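F5/8 type C domain protein (Bacteroides ovatus, PDB 4ZRX) is a putative alpha-L-fucosidase that probably removes fucose from glycans, with an F5/8 type C domain that may help it bind sugars. Local coordinates at residues A28-T33 with T278-Y283; A241-P246 with L259-K264; I386-L391 with Y458-L463; A485-I490 with F560-A565; K511-F516 with V572-M577. One frame throughout, in Å; residues are numbered along the deposited sequence. Where two conformers were deposited one is given.

Contact 1. Residues A28-T33 with T278-Y283; sequences ARLVPT and TELFWY. With EDO (1,2-ethanediol), chain C.
In the alpha-L-fucosidase region, which belongs to the TIM-barrel clan, the short strand 30-31 packs through Leu30 and Pro32 against Leu280 and Trp282 of the long strand 279-290. No hydrogen bond joins 28-33 to 278-283, so the contact is apolar packing between neighbouring strands of two sheets. Strand 30-31 pairs instead with strand 8-9. Trp282 CG stands anti to the backbone N (chi1 -171°), which sets the start of the indole beside Pro32 N and CA. Pro32 lies alongside the indole, pointing the same way. Pro32 CD sits over the centre of the Trp282 six-membered ring, 3.8 Å from its centroid, in a CH-pi contact. Pro32 CB covers the pyrrole part of the same face, 3.6 Å from Trp282 NE1. An alanine in place of Trp282 would probably leave Pro32 without its aromatic platform and open a gap beside the Leu30 carbonyl. Leu30 CD2 lies on the other strand, 3.7 Å from Leu280 CD2 and 3.5 Å from Phe281 C. A 1,2-ethanediol, probably from the crystallisation liquor, donates through O2 to Pro32 O at 2.6 Å.

Contact 2. Residues A241-P246 with L259-K264; sequences ATVLTP and LGVFSK
Leu244 reaches across to the backbone of 261-263, and its path can be followed outward from CB. CB itself does not point there. CG stands anti to the backbone N (chi1 -172°), and this leads CG, with the methyls it carries, toward 261-263. From there the two methyls part. Leu244 CD1 meets Val261 CG2 at 3.7 Å and Phe262 N at 3.7 Å. Leu244 CD2 lies farther along the chain, 4.1 Å from Ser263 CA. Val243, one residue earlier, points toward the same segment. Val243 CB touches Leu259 CD1 at 3.8 Å, and Val243 CG2 meets Val261 CG1 at 3.9 Å. The Val243 and Val261 side chains cross at about a right angle.

The contact closes a short excursion in the alpha-L-fucosidase region. Strand 241-242 ends, helix 252-259 follows, and the chain comes back past the strand end. The helix finishes in a Schellman motif at Gly260, whose positive phi takes the chain out of the helix. Leu259, the last helical residue, and Val261 thus flank Gly260, and both point toward 241-246. Ile273 of helix 271-274 also packs on Val243 and Val261. No hydrogen bond crosses between the two segments. The turn after the strand is held from within. Thr242 OG1 accepts from Leu244 N at 3.0 Å, nearly straight at 169°, which makes an ST turn. The same hydroxyl is also hydrogen-bonded to Leu268 O.

Contact 3. Residues I386-L391 with Y458-L463; sequences INLVML and YYAEPL
Asn387 binds Ala460 with both ends of its side-chain amide. Asn387 OD1 accepts from Ala460 N at 2.8 Å, on a lone pair and almost straight at 174°. Asn387 ND2 donates to Ala460 O at 2.9 Å, and that oxygen lies near the amide plane. The two bonds fix the rotation of the amide and hold a stretch of chain that has left the sheet. With CG of Asn387 between the backbone N and the carbonyl carbon (chi1 61°), the amide it carries is brought to Ala460. An alanine here would probably leave both backbone groups of Ala460 without these partners and let the chain after Tyr459 move more freely.

The backbones pair next to this. Tyr458 O accepts from Asn387 N at 3.0 Å, and weakly from Leu388 N. Tyr458 N donates to Leu388 O at 2.8 Å. Outward from these bonds, the Asn387 and Tyr459 side chains cross at a slant, but the amide and ring planes are only 14° apart. Tyr459 CE1 lies 3.4 Å from Asn387 ND2.

Leu388 and Tyr458 put their side chains on the same face of the sheet. Leu388 CD2 lies 4.1 Å from Tyr458 CB. Selenomethionine Met390 has its CB near the plane of the Tyr458 ring, at the edge. On this side helix 339-356 packs on Leu388 and Ala460, and Phe356 meets the Tyr458 ring edge-to-face. Asn387 and Leu388 together oppose Tyr458, which is a classic beta bulge between antiparallel strands, here where the chain turns a corner at Asn387.

Contact 4. Residues A485-I490 with F560-A565; sequences ASPLTI and FIKLEA. With EDO (1,2-ethanediol), chain E.
Backbone hydrogen bonds join Ile490 and Ile561 in both directions. Ile561 N donates to Ile490 O at 2.8 Å, and Ile490 N to Ile561 O at 2.9 Å. Farther along, Leu563 N donates to Leu488 O at 3.0 Å. Thr489 and Lys562 form the non-hydrogen-bonded pair between them. CA-H...O contacts supplement the bonds, as from Lys562 CA to Leu488 O.

These are neighbouring antiparallel strands of the five-stranded sheet in the F5/8 type C domain, a beta-sandwich family. The segments 488-490 and 560-565 run at 171° to each other.

Apolar packing lies on the face of Leu488, Ile490, Ile561 and Leu563. Ile490 CB meets Ile561 CG1 at 3.9 Å, and Ile580 of strand 580-584 packs on three of the four. On the other face Thr489 and Lys562 lie side by side. The lysine methylenes pass Thr489 OG1, which donates to Pro487 O at 2.7 Å. Pro487, after a cis peptide bond, rests its CB 3.6 Å from Glu564 CG.

Charged groups sit nearby. Lys562 NZ forms a weak salt bridge with Glu564 OE2, and Lys562 makes cation-pi contacts with Trp529 and Phe521.

A 1,2-ethanediol bridges the two segments beside Leu488 and Leu563. Its O1 accepts from Leu488 N and donates to Leu563 O, and its O2 accepts from Ala565 N.

Contact 5. Residues K511-F516 with V572-M577; sequences KPTMAF and VAKVNM
Thr513 has its OG1 anti to the backbone N (chi1 -171°), and Lys574 has its CG anti to its carbonyl carbon (chi1 -69°). With these torsions the threonine hydroxyl lies against the start of the lysine side chain. The two side chains cross at about a right angle. Thr513 OG1 is 3.2 Å from Lys574 CB and 3.3 Å from Lys574 CG.

The main bond is between backbones. Lys574 N donates to Thr513 O at 3.0 Å. The same N-H also makes a weak bond to Thr513 OG1. Thr513 thus meets one N-H with two oxygens. Ala573 CA approaches Thr513 O in a CA-H...O contact.

Next to this lies a small apolar patch. Ala573 CB meets Ala515 CA at 3.7 Å. Ala515 CB lies 4.1 Å from both Ala573 CB and Val575 CG2. Ala565 of strand 560-566 packs on both alanines, and Tyr503 touches Val575.

A water donates to Lys574 O, its oxygen 2.7 Å from that atom. In the conformer given, Lys511 NZ makes a weak bond to this water and a salt bridge with Glu579, both tentative because the lysine has two conformers.

Lys511 to Met514 form a type I beta turn, with Met514 N bonded to Lys511 O at 3.2 Å. The loops that lead into strands 517-523 and 580-584 thus meet beside strand 560-566 in the F5/8 type C domain, a beta-sandwich family, with Thr513, in the turn, meeting Lys574.

How the contacts relate
Contacts 1 and 2 lie in the alpha-L-fucosidase region and touch through strands 241-242 and 279-290, which are neighbours in one sheet. Neither has a hydrogen bond between its segments. Contact 1 is buried, while contact 2 reaches the surface on one side. Contact 3, also buried, belongs to a separate antiparallel sheet and relies on polar bonds at a bulge. Contacts 4 and 5 lie in the F5/8 type C domain, with centres about 61 and 54 Å from that of contact 1. They are partly buried and touch each other, Leu488 packing on Val575. Contact 4 has regular strand pairing, contact 5 a single well-formed backbone bond, a weak side-chain one and a water.

Contact 1. Residues A28-T33 with T278-Y283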
# COMPACT_ATOMS: atom_id res chain seq x y z
N ALA A 28 11.63 -10.44 23.83
CA ALA A 28 11.94 -11.53 22.93
C ALA A 28 10.94 -12.65 23.04
O ALA A 28 10.85 -13.50 22.13
CB ALA A 28 13.39 -12.06 23.21
N ARG A 29 10.21 -12.72 24.15
CA ARG A 29 9.29 -13.83 24.36
C ARG A 29 7.85 -13.43 24.32
O ARG A 29 6.96 -14.16 24.76
CB ARG A 29 9.64 -14.50 25.69
CG ARG A 29 10.99 -15.16 25.61
CD ARG A 29 11.38 -15.80 26.93
NE ARG A 29 11.65 -14.79 27.94
CZ ARG A 29 10.89 -14.52 28.99
NH1 ARG A 29 9.76 -15.18 29.24
NH2 ARG A 29 11.27 -13.57 29.84
N LEU A 30 7.59 -12.26 23.73
CA LEU A 30 6.25 -11.78 23.50
C LEU A 30 5.76 -12.32 22.16
O LEU A 30 6.45 -12.19 21.15
CB LEU A 30 6.26 -10.27 23.48
CG LEU A 30 4.99 -9.52 23.09
CD1 LEU A 30 3.89 -9.79 24.10
CD2 LEU A 30 5.27 -8.04 23.00
N VAL A 31 4.58 -12.92 22.14
CA VAL A 31 4.12 -13.72 21.03
C VAL A 31 2.66 -13.38 20.63
O VAL A 31 1.92 -12.92 21.45
CB VAL A 31 4.26 -15.23 21.29
CG1 VAL A 31 5.68 -15.56 21.61
CG2 VAL A 31 3.30 -15.71 22.35
N PRO A 32 2.27 -13.58 19.36
CA PRO A 32 0.87 -13.37 18.94
C PRO A 32 -0.11 -14.37 19.56
O PRO A 32 0.26 -15.50 19.93
CB PRO A 32 0.90 -13.59 17.39
CG PRO A 32 2.19 -14.37 17.15
CD PRO A 32 3.13 -13.97 18.22
N THR A 33 -1.38 -13.95 19.66
CA THR A 33 -2.48 -14.91 19.87
C THR A 33 -2.58 -15.80 18.67
O THR A 33 -2.10 -15.46 17.59
CB THR A 33 -3.82 -14.17 20.04
OG1 THR A 33 -4.15 -13.48 18.84
CG2 THR A 33 -3.77 -13.19 21.13
N THR A 278 7.19 0.76 29.69
CA THR A 278 6.86 -0.10 30.85
C THR A 278 6.06 -1.34 30.43
O THR A 278 5.69 -2.14 31.28
CB THR A 278 5.99 0.67 31.89
OG1 THR A 278 4.80 1.13 31.24
CG2 THR A 278 6.76 1.85 32.47
N GLU A 279 5.73 -1.45 29.13
CA GLU A 279 4.99 -2.59 28.66
C GLU A 279 5.19 -2.71 27.16
O GLU A 279 5.74 -1.82 26.53
CB GLU A 279 3.52 -2.49 29.02
CG GLU A 279 2.81 -1.22 28.58
CD GLU A 279 1.39 -1.12 29.07
OE1 GLU A 279 0.72 -2.17 29.35
OE2 GLU A 279 0.88 0.02 29.12
N LEU A 280 4.80 -3.86 26.62
CA LEU A 280 5.03 -4.16 25.23
C LEU A 280 3.87 -4.97 24.71
O LEU A 280 3.26 -5.76 25.43
CB LEU A 280 6.38 -4.85 25.02
CG LEU A 280 7.03 -4.75 23.62
CD1 LEU A 280 7.62 -3.36 23.44
CD2 LEU A 280 8.18 -5.79 23.50
N PHE A 281 3.57 -4.73 23.43
CA PHE A 281 2.38 -5.27 22.82
C PHE A 281 2.72 -6.05 21.57
O PHE A 281 3.51 -5.55 20.77
CB PHE A 281 1.38 -4.15 22.45
CG PHE A 281 1.06 -3.22 23.57
CD1 PHE A 281 0.06 -3.51 24.47
CD2 PHE A 281 1.77 -2.06 23.73
CE1 PHE A 281 -0.19 -2.63 25.53
CE2 PHE A 281 1.53 -1.20 24.77
CZ PHE A 281 0.55 -1.50 25.67
N TRP A 282 2.09 -7.22 21.35
CA TRP A 282 2.14 -7.84 20.01
C TRP A 282 1.02 -7.16 19.22
O TRP A 282 -0.20 -7.34 19.47
CB TRP A 282 1.98 -9.37 20.01
CG TRP A 282 2.28 -9.89 18.63
CD1 TRP A 282 1.43 -10.00 17.60
CD2 TRP A 282 3.57 -10.24 18.10
NE1 TRP A 282 2.07 -10.35 16.46
CE2 TRP A 282 3.39 -10.55 16.74
CE3 TRP A 282 4.85 -10.34 18.65
CZ2 TRP A 282 4.43 -10.99 15.93
CZ3 TRP A 282 5.90 -10.76 17.82
CH2 TRP A 282 5.67 -11.10 16.47
N TYR A 283 1.42 -6.33 18.27
CA TYR A 283 0.46 -5.39 17.62
C TYR A 283 1.02 -5.18 16.24
O TYR A 283 1.74 -4.23 16.00
CB TYR A 283 0.39 -4.14 18.47
CG TYR A 283 -0.69 -3.12 18.15
CD1 TYR A 283 -1.98 -3.51 17.75
CD2 TYR A 283 -0.45 -1.76 18.37
CE1 TYR A 283 -2.96 -2.58 17.47
CE2 TYR A 283 -1.46 -0.81 18.08
CZ TYR A 283 -2.71 -1.23 17.68
OH TYR A 283 -3.73 -0.30 17.47
C1 EDO C . 0.23 -18.51 17.84
O1 EDO C . -0.34 -19.48 18.72
C2 EDO C . 1.70 -18.30 18.11
O2 EDO C . 1.94 -17.38 19.18

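Contact 2. Residues A241-P246 with L259-K264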
# COMPACT_ATOMS: atom_id res chain seq x y z
N ALA A 241 6.50 -6.60 17.95
CA ALA A 241 6.59 -6.48 19.39
C ALA A 241 6.94 -4.99 19.61
O ALA A 241 8.08 -4.58 19.42
CB ALA A 241 7.70 -7.40 19.96
N THR A 242 5.94 -4.18 19.95
CA THR A 242 6.03 -2.74 19.84
C THR A 242 5.65 -2.03 21.13
O THR A 242 4.84 -2.54 21.96
CB THR A 242 5.14 -2.20 18.66
OG1 THR A 242 5.27 -0.79 18.62
CG2 THR A 242 3.65 -2.60 18.80
N VAL A 243 6.28 -0.89 21.35
CA VAL A 243 5.95 -0.01 22.47
C VAL A 243 4.69 0.82 22.21
O VAL A 243 4.18 1.51 23.12
CB VAL A 243 7.12 0.92 22.79
CG1 VAL A 243 8.34 0.14 23.10
CG2 VAL A 243 7.40 1.91 21.66
N LEU A 244 4.21 0.86 20.95
CA LEU A 244 3.03 1.66 20.63
C LEU A 244 1.79 1.09 21.30
O LEU A 244 1.46 -0.05 21.07
CB LEU A 244 2.83 1.79 19.11
CG LEU A 244 1.73 2.77 18.66
CD1 LEU A 244 2.06 4.20 18.91
CD2 LEU A 244 1.40 2.50 17.14
N THR A 245 1.10 1.92 22.09
CA THR A 245 -0.02 1.48 22.87
C THR A 245 -1.25 1.57 21.95
O THR A 245 -1.55 2.65 21.41
CB THR A 245 -0.24 2.34 24.13
OG1 THR A 245 0.92 2.30 24.96
CG2 THR A 245 -1.45 1.82 24.90
N PRO A 246 -2.00 0.47 21.81
CA PRO A 246 -3.26 0.53 21.08
C PRO A 246 -4.13 1.68 21.49
O PRO A 246 -4.31 1.93 22.70
CB PRO A 246 -3.91 -0.83 21.37
CG PRO A 246 -2.75 -1.72 21.45
CD PRO A 246 -1.67 -0.92 22.17
N LEU A 259 6.45 8.44 25.25
CA LEU A 259 7.51 7.72 24.51
C LEU A 259 7.87 8.33 23.17
O LEU A 259 8.85 7.90 22.58
CB LEU A 259 7.12 6.27 24.29
CG LEU A 259 6.92 5.39 25.52
CD1 LEU A 259 6.80 3.95 25.13
CD2 LEU A 259 7.99 5.58 26.53
N GLY A 260 7.11 9.32 22.70
CA GLY A 260 7.35 9.93 21.40
C GLY A 260 6.98 9.00 20.24
O GLY A 260 7.67 8.99 19.24
N VAL A 261 5.91 8.23 20.38
CA VAL A 261 5.50 7.29 19.38
C VAL A 261 4.06 7.59 18.94
O VAL A 261 3.24 8.21 19.70
CB VAL A 261 5.61 5.82 19.84
CG1 VAL A 261 7.05 5.49 20.04
CG2 VAL A 261 4.81 5.52 21.07
N PHE A 262 3.78 7.19 17.70
CA PHE A 262 2.47 7.43 17.10
C PHE A 262 2.50 6.55 15.87
O PHE A 262 3.58 6.05 15.50
CB PHE A 262 2.28 8.95 16.74
CG PHE A 262 3.48 9.57 16.07
CD1 PHE A 262 4.54 10.11 16.81
CD2 PHE A 262 3.59 9.59 14.70
CE1 PHE A 262 5.70 10.70 16.15
CE2 PHE A 262 4.69 10.14 14.05
CZ PHE A 262 5.76 10.71 14.76
N SER A 263 1.34 6.33 15.26
CA SER A 263 1.27 5.35 14.19
C SER A 263 2.27 5.49 13.05
O SER A 263 2.79 4.48 12.62
CB SER A 263 -0.14 5.25 13.63
OG SER A 263 -1.03 4.92 14.68
N LYS A 264 2.53 6.72 12.59
CA LYS A 264 3.42 7.00 11.52
C LYS A 264 4.93 7.05 11.95
O LYS A 264 5.78 7.17 11.13
CB LYS A 264 3.04 8.37 10.89
CG LYS A 264 3.69 8.69 9.56
CD LYS A 264 3.15 10.06 9.06
CE LYS A 264 3.92 10.62 7.88
NZ LYS A 264 3.63 9.90 6.68

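Contact 3. Residues I386-L391 with Y458-L463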
# COMPACT_ATOMS: atom_id res chain seq x y z
N ILE A 386 19.61 -15.69 -9.01
CA ILE A 386 18.69 -15.18 -8.06
C ILE A 386 18.85 -13.68 -7.91
O ILE A 386 19.92 -13.14 -8.07
CB ILE A 386 18.86 -15.87 -6.67
CG1 ILE A 386 20.26 -15.78 -6.11
CG2 ILE A 386 18.48 -17.34 -6.82
CD1 ILE A 386 20.34 -16.13 -4.65
N ASN A 387 17.76 -13.02 -7.56
CA ASN A 387 17.75 -11.61 -7.21
C ASN A 387 16.79 -11.22 -6.11
O ASN A 387 16.48 -10.00 -5.93
CB ASN A 387 17.51 -10.77 -8.47
CG ASN A 387 16.18 -11.06 -9.12
OD1 ASN A 387 15.32 -11.72 -8.56
ND2 ASN A 387 15.98 -10.50 -10.29
N LEU A 388 16.32 -12.25 -5.36
CA LEU A 388 15.34 -12.12 -4.33
C LEU A 388 15.56 -13.20 -3.31
O LEU A 388 15.64 -14.39 -3.66
CB LEU A 388 13.90 -12.21 -4.90
CG LEU A 388 12.70 -12.34 -4.00
CD1 LEU A 388 12.61 -11.22 -3.09
CD2 LEU A 388 11.42 -12.50 -4.85
N VAL A 389 15.68 -12.79 -2.08
CA VAL A 389 15.78 -13.71 -0.92
C VAL A 389 14.67 -13.39 0.04
O VAL A 389 14.37 -12.21 0.30
CB VAL A 389 17.16 -13.64 -0.29
CG1 VAL A 389 17.27 -14.40 1.04
CG2 VAL A 389 18.17 -14.14 -1.25
N MSE A 390 14.10 -14.45 0.59
CA MSE A 390 13.04 -14.37 1.58
C MSE A 390 13.48 -15.09 2.85
O MSE A 390 14.03 -16.21 2.78
CB MSE A 390 11.76 -15.01 1.00
CG MSE A 390 10.59 -14.88 1.91
SE MSE A 390 10.22 -16.51 2.72
CE MSE A 390 9.25 -17.35 1.44
N LEU A 391 13.23 -14.46 3.99
CA LEU A 391 13.55 -15.00 5.28
C LEU A 391 12.32 -14.98 6.18
O LEU A 391 11.50 -14.03 6.08
CB LEU A 391 14.66 -14.18 5.93
CG LEU A 391 15.84 -13.91 4.99
CD1 LEU A 391 16.62 -12.83 5.57
CD2 LEU A 391 16.68 -15.13 4.86
N TYR A 458 14.71 -16.64 -5.13
CA TYR A 458 13.99 -16.63 -6.39
C TYR A 458 14.64 -15.68 -7.36
O TYR A 458 15.47 -14.85 -7.01
CB TYR A 458 12.52 -16.18 -6.19
CG TYR A 458 11.76 -16.92 -5.13
CD1 TYR A 458 11.77 -16.47 -3.82
CD2 TYR A 458 11.03 -18.10 -5.43
CE1 TYR A 458 11.10 -17.16 -2.84
CE2 TYR A 458 10.29 -18.74 -4.43
CZ TYR A 458 10.41 -18.31 -3.13
OH TYR A 458 9.66 -18.94 -2.18
N TYR A 459 14.23 -15.81 -8.60
CA TYR A 459 14.47 -14.85 -9.66
C TYR A 459 13.15 -14.16 -9.97
O TYR A 459 12.19 -14.83 -10.39
CB TYR A 459 15.01 -15.50 -10.93
CG TYR A 459 15.33 -14.43 -11.96
CD1 TYR A 459 16.53 -13.71 -11.88
CD2 TYR A 459 14.44 -14.09 -12.96
CE1 TYR A 459 16.81 -12.69 -12.82
CE2 TYR A 459 14.72 -13.07 -13.88
CZ TYR A 459 15.89 -12.39 -13.79
OH TYR A 459 16.24 -11.39 -14.69
N ALA A 460 13.07 -12.86 -9.67
CA ALA A 460 11.91 -12.01 -9.98
C ALA A 460 12.26 -11.20 -11.24
O ALA A 460 13.24 -10.47 -11.25
CB ALA A 460 11.63 -11.08 -8.88
N GLU A 461 11.48 -11.36 -12.30
CA GLU A 461 11.66 -10.58 -13.51
C GLU A 461 11.62 -9.05 -13.17
O GLU A 461 10.66 -8.55 -12.56
CB GLU A 461 10.59 -11.00 -14.54
CG GLU A 461 10.96 -10.98 -16.02
CD GLU A 461 12.19 -11.83 -16.37
OE1 GLU A 461 12.14 -13.09 -16.38
OE2 GLU A 461 13.21 -11.22 -16.64
N PRO A 462 12.67 -8.27 -13.56
CA PRO A 462 12.61 -6.83 -13.27
C PRO A 462 11.52 -6.18 -14.11
O PRO A 462 11.32 -6.55 -15.26
CB PRO A 462 14.01 -6.32 -13.65
CG PRO A 462 14.88 -7.55 -13.62
CD PRO A 462 14.00 -8.65 -14.13
N LEU A 463 10.78 -5.27 -13.52
CA LEU A 463 9.66 -4.62 -14.19
C LEU A 463 10.03 -3.19 -14.52
O LEU A 463 10.77 -2.55 -13.79
CB LEU A 463 8.45 -4.61 -13.25
CG LEU A 463 7.85 -5.98 -12.98
CD1 LEU A 463 6.84 -5.88 -11.82
CD2 LEU A 463 7.18 -6.67 -14.19

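Contact 4. Residues A485-I490 with F560-A565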
# COMPACT_ATOMS: atom_id res chain seq x y z
N ALA A 485 23.48 16.54 -25.52
CA ALA A 485 22.82 16.93 -24.27
C ALA A 485 22.60 18.46 -24.19
O ALA A 485 21.62 18.92 -23.58
CB ALA A 485 23.59 16.42 -23.05
N SER A 486 23.50 19.23 -24.83
CA SER A 486 23.49 20.68 -24.71
C SER A 486 24.14 21.36 -25.93
O SER A 486 25.37 21.38 -26.02
CB SER A 486 24.23 21.09 -23.45
OG SER A 486 24.11 22.49 -23.26
N PRO A 487 23.37 21.93 -26.86
CA PRO A 487 21.92 22.06 -26.77
C PRO A 487 21.24 20.70 -26.99
O PRO A 487 21.67 19.87 -27.83
CB PRO A 487 21.57 23.04 -27.93
CG PRO A 487 22.82 23.10 -28.83
CD PRO A 487 23.98 22.71 -27.96
N LEU A 488 20.21 20.45 -26.18
CA LEU A 488 19.46 19.22 -26.31
C LEU A 488 19.11 18.98 -27.78
O LEU A 488 18.43 19.80 -28.37
CB LEU A 488 18.19 19.30 -25.48
CG LEU A 488 17.37 18.03 -25.52
CD1 LEU A 488 18.12 16.77 -24.98
CD2 LEU A 488 16.15 18.32 -24.67
N THR A 489 19.61 17.88 -28.35
CA THR A 489 19.36 17.51 -29.72
C THR A 489 18.87 16.07 -29.78
O THR A 489 19.46 15.16 -29.16
CB THR A 489 20.68 17.71 -30.58
OG1 THR A 489 21.24 19.02 -30.38
CG2 THR A 489 20.44 17.49 -32.07
N ILE A 490 17.79 15.86 -30.50
CA ILE A 490 17.02 14.63 -30.44
C ILE A 490 16.68 14.14 -31.85
O ILE A 490 16.16 14.89 -32.67
CB ILE A 490 15.69 14.82 -29.65
CG1 ILE A 490 15.94 15.25 -28.20
CG2 ILE A 490 14.83 13.54 -29.71
CD1 ILE A 490 14.70 15.89 -27.52
N PHE A 560 15.05 15.33 -36.84
CA PHE A 560 15.80 15.73 -35.66
C PHE A 560 15.23 17.05 -35.17
O PHE A 560 14.76 17.85 -35.97
CB PHE A 560 17.30 15.93 -35.96
CG PHE A 560 18.01 14.67 -36.47
CD1 PHE A 560 17.92 14.29 -37.81
CD2 PHE A 560 18.82 13.92 -35.61
CE1 PHE A 560 18.58 13.13 -38.30
CE2 PHE A 560 19.51 12.77 -36.09
CZ PHE A 560 19.38 12.38 -37.44
N ILE A 561 15.26 17.28 -33.86
CA ILE A 561 14.89 18.58 -33.30
C ILE A 561 15.99 19.00 -32.38
O ILE A 561 16.74 18.18 -31.88
CB ILE A 561 13.53 18.58 -32.56
CG1 ILE A 561 13.56 17.62 -31.34
CG2 ILE A 561 12.43 18.17 -33.53
CD1 ILE A 561 12.19 17.57 -30.60
N LYS A 562 16.07 20.29 -32.13
CA LYS A 562 17.09 20.88 -31.28
C LYS A 562 16.52 22.08 -30.56
O LYS A 562 15.88 22.94 -31.18
CB LYS A 562 18.33 21.30 -32.11
CG LYS A 562 19.39 22.08 -31.32
CD LYS A 562 20.68 22.31 -32.11
CE LYS A 562 20.45 23.26 -33.25
NZ LYS A 562 21.70 23.65 -33.95
N LEU A 563 16.75 22.17 -29.25
CA LEU A 563 16.34 23.34 -28.47
C LEU A 563 17.58 24.00 -27.90
O LEU A 563 18.30 23.35 -27.12
CB LEU A 563 15.37 22.95 -27.32
CG LEU A 563 14.78 24.13 -26.53
CD1 LEU A 563 13.70 24.88 -27.33
CD2 LEU A 563 14.20 23.69 -25.17
N GLU A 564 17.84 25.25 -28.29
CA GLU A 564 18.86 26.10 -27.69
C GLU A 564 18.15 27.01 -26.70
O GLU A 564 17.18 27.65 -27.05
CB GLU A 564 19.62 26.94 -28.75
CG GLU A 564 20.46 26.04 -29.68
CD GLU A 564 21.28 26.78 -30.78
OE1 GLU A 564 21.30 28.04 -30.77
OE2 GLU A 564 21.90 26.08 -31.64
N ALA A 565 18.59 27.05 -25.45
CA ALA A 565 17.90 27.87 -24.47
C ALA A 565 18.80 28.43 -23.38
O ALA A 565 19.82 27.81 -22.99
CB ALA A 565 16.73 27.07 -23.86
C1 EDO E . 19.30 23.69 -23.70
O1 EDO E . 19.21 22.64 -24.66
C2 EDO E . 20.64 24.43 -23.79
O2 EDO E . 20.74 25.04 -25.08

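Contact 5. Residues K511-F516 with V572-M577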
# COMPACT_ATOMS: atom_id res chain seq x y z
N LYS A 511 12.96 25.85 -11.27
CA LYS A 511 14.37 25.59 -10.96
C LYS A 511 15.23 26.64 -11.64
O LYS A 511 14.86 27.08 -12.74
CB LYS A 511 14.79 24.19 -11.45
CG LYS A 511 14.37 23.87 -12.89
CD LYS A 511 14.66 22.42 -13.26
CE LYS A 511 14.14 22.10 -14.65
NZ LYS A 511 14.47 20.70 -15.01
N PRO A 512 16.38 27.02 -11.03
CA PRO A 512 17.30 27.99 -11.67
C PRO A 512 17.76 27.64 -13.08
O PRO A 512 18.02 28.53 -13.87
CB PRO A 512 18.53 27.97 -10.74
CG PRO A 512 17.98 27.62 -9.41
CD PRO A 512 16.78 26.74 -9.64
N THR A 513 17.86 26.35 -13.36
CA THR A 513 18.38 25.86 -14.64
C THR A 513 17.34 25.69 -15.79
O THR A 513 17.67 25.19 -16.89
CB THR A 513 19.10 24.53 -14.39
OG1 THR A 513 19.80 24.15 -15.57
CG2 THR A 513 18.13 23.47 -14.03
N MSE A 514 16.09 26.05 -15.53
CA MSE A 514 15.02 25.84 -16.53
C MSE A 514 15.19 26.74 -17.75
O MSE A 514 15.81 27.81 -17.66
CB MSE A 514 13.64 26.08 -15.91
CG MSE A 514 13.34 27.54 -15.56
SE MSE A 514 11.85 27.65 -14.30
CE MSE A 514 10.63 26.31 -15.13
N ALA A 515 14.62 26.31 -18.88
CA ALA A 515 14.63 27.14 -20.09
C ALA A 515 13.64 28.30 -19.97
O ALA A 515 12.51 28.13 -19.45
CB ALA A 515 14.30 26.32 -21.30
N PHE A 516 14.05 29.45 -20.50
CA PHE A 516 13.20 30.63 -20.58
C PHE A 516 13.22 31.21 -22.01
O PHE A 516 12.19 31.23 -22.70
CB PHE A 516 13.64 31.65 -19.54
CG PHE A 516 12.88 32.95 -19.60
CD1 PHE A 516 11.47 32.96 -19.65
CD2 PHE A 516 13.58 34.18 -19.61
CE1 PHE A 516 10.77 34.18 -19.70
CE2 PHE A 516 12.88 35.40 -19.64
CZ PHE A 516 11.49 35.41 -19.69
N VAL A 572 23.19 29.15 -19.55
CA VAL A 572 22.77 28.06 -20.42
C VAL A 572 21.78 27.13 -19.68
O VAL A 572 22.07 26.62 -18.61
CB VAL A 572 23.96 27.25 -20.89
CG1 VAL A 572 23.48 26.02 -21.68
CG2 VAL A 572 24.90 28.14 -21.73
N ALA A 573 20.61 26.92 -20.26
CA ALA A 573 19.61 26.05 -19.63
C ALA A 573 20.01 24.59 -19.76
O ALA A 573 20.78 24.22 -20.64
CB ALA A 573 18.22 26.26 -20.25
N LYS A 574 19.49 23.78 -18.85
CA LYS A 574 19.57 22.35 -18.96
C LYS A 574 18.18 21.80 -19.17
O LYS A 574 17.26 21.96 -18.31
CB LYS A 574 20.12 21.72 -17.68
CG LYS A 574 21.60 22.04 -17.43
CD LYS A 574 22.09 21.32 -16.17
CE LYS A 574 23.60 21.28 -16.07
NZ LYS A 574 24.17 22.63 -15.86
N VAL A 575 18.05 21.06 -20.26
CA VAL A 575 16.79 20.45 -20.64
C VAL A 575 17.03 18.95 -20.87
O VAL A 575 18.01 18.58 -21.48
CB VAL A 575 16.24 21.17 -21.91
CG1 VAL A 575 14.87 20.64 -22.31
CG2 VAL A 575 16.11 22.65 -21.62
N ASN A 576 16.13 18.12 -20.36
CA ASN A 576 16.17 16.66 -20.54
C ASN A 576 15.21 16.31 -21.67
O ASN A 576 14.19 16.96 -21.86
CB ASN A 576 15.70 15.95 -19.24
CG ASN A 576 15.99 14.41 -19.21
OD1 ASN A 576 15.22 13.55 -19.71
ND2 ASN A 576 17.10 14.05 -18.55
N MSE A 577 15.51 15.24 -22.38
CA MSE A 577 14.60 14.74 -23.38
C MSE A 577 13.14 14.48 -22.88
O MSE A 577 12.16 14.63 -23.64
CB MSE A 577 15.19 13.46 -23.95
CG MSE A 577 14.59 13.08 -25.24
SE MSE A 577 15.70 11.71 -26.11
CE MSE A 577 15.01 10.15 -25.19
O HOH W 1 14.59 21.94 -18.05